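Local coordinates for protein toll (Drosophila melanogaster, PDB 4LXR) that serves as the cell-surface receptor for the cleaved cytokine Spätzle, triggering signalling in embryonic dorsal-ventral patterning and antifungal immunity, at residues 737-742 / 761-766. Residues are numbered along the deposited sequence; the frame is centred on the assembly and turned at random.
Sequences LFTQDN and TRMVEL
M763 and T739 meet where the last turn of helix 733-740 faces the short 3-10 segment 763-765, within the second C-terminal capping domain (LRRCT) of Toll's leucine-rich-repeat ectodomain. The M763 side chain reaches the helix through its sulfur. From CB, which points toward the helix, chi1 (-176°) swings CG out anti to the backbone N, and chi2 near 180° keeps the chain extended as far as SD. The sulfur lies 4.2 Å from the methyl CG2 of T739, and the two side chains cross at about a right angle. A bend about the CG-SD bond (chi3 -65°) then carries CE off to one side, leaving SD as the atom nearest T739. C728, M752 and C754 also pack on M763, making it part of the hydrophobic interior of the cap. On T739, CG2 makes the contact; OG1 is hydrogen-bonded to the carbonyl oxygen of L736 in its own helix.

Closer to solvent, Q740 extends its amide toward the carbonyl of L766. Its NE2 remains 3.8 Å from L766 O, and a water links them: it accepts from Q740 NE2 at 3.1 Å and donates to L766 O at 3.0 Å. Within 737-742, N742 ND2 donates a nearly straight hydrogen bond (2.7 Å, 169°) to F738 O.

One dispersion contact and one shared water, over just 96 Å² of buried surface, suggest a modest direct attraction here, its polar part depending on that water.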
loop_
_atom_site.group_PDB
_atom_site.type_symbol
_atom_site.label_atom_id
_atom_site.label_comp_id
_atom_site.label_asym_id
_atom_site.label_seq_id
_atom_site.Cartn_x
_atom_site.Cartn_y
_atom_site.Cartn_z
ATOM N N LEU A 737 5.771 59.297 48.707
ATOM C CA LEU A 737 6.242 58.185 49.548
ATOM C C LEU A 737 5.788 56.797 49.035
ATOM O O LEU A 737 6.557 55.840 49.083
ATOM C CB LEU A 737 5.840 58.382 51.017
ATOM C CG LEU A 737 6.534 59.498 51.815
ATOM C CD1 LEU A 737 5.882 59.646 53.198
ATOM C CD2 LEU A 737 8.048 59.276 51.934
ATOM N N PHE A 738 4.548 56.710 48.555
ATOM C CA PHE A 738 4.039 55.490 47.937
ATOM C C PHE A 738 4.948 55.028 46.798
ATOM O O PHE A 738 5.397 53.883 46.796
ATOM C CB PHE A 738 2.595 55.686 47.435
ATOM C CG PHE A 738 2.047 54.515 46.648
ATOM C CD1 PHE A 738 1.584 53.373 47.293
ATOM C CD2 PHE A 738 1.971 54.567 45.259
ATOM C CE1 PHE A 738 1.069 52.290 46.564
ATOM C CE2 PHE A 738 1.456 53.488 44.521
ATOM C CZ PHE A 738 1.006 52.350 45.177
ATOM N N THR A 739 5.237 55.923 45.856
ATOM C CA THR A 739 6.047 55.563 44.697
ATOM C C THR A 739 7.447 55.099 45.096
ATOM O O THR A 739 7.978 54.149 44.517
ATOM C CB THR A 739 6.170 56.709 43.672
ATOM O OG1 THR A 739 6.930 57.786 44.250
ATOM C CG2 THR A 739 4.784 57.199 43.231
ATOM N N GLN A 740 8.020 55.762 46.097
ATOM C CA GLN A 740 9.363 55.453 46.567
ATOM C C GLN A 740 9.458 54.053 47.168
ATOM O O GLN A 740 10.496 53.391 47.028
ATOM C CB GLN A 740 9.867 56.510 47.579
ATOM C CG GLN A 740 10.015 57.919 47.012
ATOM C CD GLN A 740 10.453 58.924 48.063
ATOM O OE1 GLN A 740 10.392 58.649 49.258
ATOM N NE2 GLN A 740 10.912 60.084 47.619
ATOM N N ASP A 741 8.400 53.593 47.837
ATOM C CA ASP A 741 8.455 52.238 48.399
ATOM C C ASP A 741 7.691 51.174 47.585
ATOM O O ASP A 741 7.422 50.082 48.079
ATOM C CB ASP A 741 8.002 52.211 49.855
ATOM C CG ASP A 741 8.630 51.067 50.641
ATOM O OD1 ASP A 741 9.757 50.632 50.293
ATOM O OD2 ASP A 741 8.003 50.613 51.623
ATOM N N ASN A 742 7.340 51.483 46.344
ATOM C CA ASN A 742 6.601 50.495 45.543
ATOM C C ASN A 742 7.191 50.275 44.177
ATOM O O ASN A 742 6.498 50.297 43.174
ATOM C CB ASN A 742 5.115 50.840 45.464
ATOM C CG ASN A 742 4.402 50.534 46.757
ATOM O OD1 ASN A 742 4.018 49.400 46.996
ATOM N ND2 ASN A 742 4.264 51.533 47.620
ATOM N N THR A 761 9.302 68.076 35.812
ATOM C CA THR A 761 10.446 67.403 36.410
ATOM C C THR A 761 10.084 65.966 36.766
ATOM O O THR A 761 8.986 65.728 37.259
ATOM C CB THR A 761 10.837 68.113 37.710
ATOM O OG1 THR A 761 11.028 69.509 37.450
ATOM C CG2 THR A 761 12.114 67.518 38.292
ATOM N N ARG A 762 10.989 65.013 36.533
ATOM C CA ARG A 762 10.722 63.623 36.922
ATOM C C ARG A 762 10.420 63.523 38.417
ATOM O O ARG A 762 11.132 64.096 39.251
ATOM C CB ARG A 762 11.894 62.703 36.606
ATOM C CG ARG A 762 12.106 62.352 35.156
ATOM C CD ARG A 762 13.135 61.228 35.063
ATOM N NE ARG A 762 13.829 61.224 33.781
ATOM C CZ ARG A 762 13.348 60.681 32.667
ATOM N NH1 ARG A 762 12.159 60.095 32.672
ATOM N NH2 ARG A 762 14.058 60.728 31.544
ATOM N N MET A 763 9.368 62.795 38.753
ATOM C CA MET A 763 8.994 62.628 40.144
ATOM C C MET A 763 10.093 61.941 40.958
ATOM O O MET A 763 10.311 62.295 42.132
ATOM C CB MET A 763 7.665 61.874 40.272
ATOM C CG MET A 763 7.210 61.780 41.715
ATOM S SD MET A 763 5.587 61.073 41.960
ATOM C CE MET A 763 4.542 62.300 41.174
ATOM N N VAL A 764 10.807 60.998 40.339
ATOM C CA VAL A 764 11.939 60.338 41.008
ATOM C C VAL A 764 13.069 61.290 41.382
ATOM O O VAL A 764 13.938 60.924 42.162
ATOM C CB VAL A 764 12.577 59.168 40.191
ATOM C CG1 VAL A 764 11.605 58.002 40.052
ATOM C CG2 VAL A 764 13.054 59.654 38.830
ATOM N N GLU A 765 13.072 62.493 40.816
ATOM C CA GLU A 765 14.065 63.490 41.198
ATOM C C GLU A 765 13.619 64.371 42.376
ATOM O O GLU A 765 14.402 65.181 42.875
ATOM C CB GLU A 765 14.483 64.339 39.995
ATOM C CG GLU A 765 15.352 63.557 39.019
ATOM C CD GLU A 765 15.817 64.397 37.859
ATOM O OE1 GLU A 765 16.023 65.614 38.046
ATOM O OE2 GLU A 765 15.959 63.840 36.751
ATOM N N LEU A 766 12.377 64.199 42.830
ATOM C CA LEU A 766 11.864 64.991 43.955
ATOM C C LEU A 766 11.995 64.269 45.287
ATOM O O LEU A 766 11.674 63.072 45.403
ATOM C CB LEU A 766 10.390 65.389 43.758
ATOM C CG LEU A 766 10.066 66.585 42.860
ATOM C CD1 LEU A 766 10.912 67.775 43.245
ATOM C CD2 LEU A 766 10.265 66.251 41.386
HETATM O O HOH W 1 10.988 60.280 44.516
#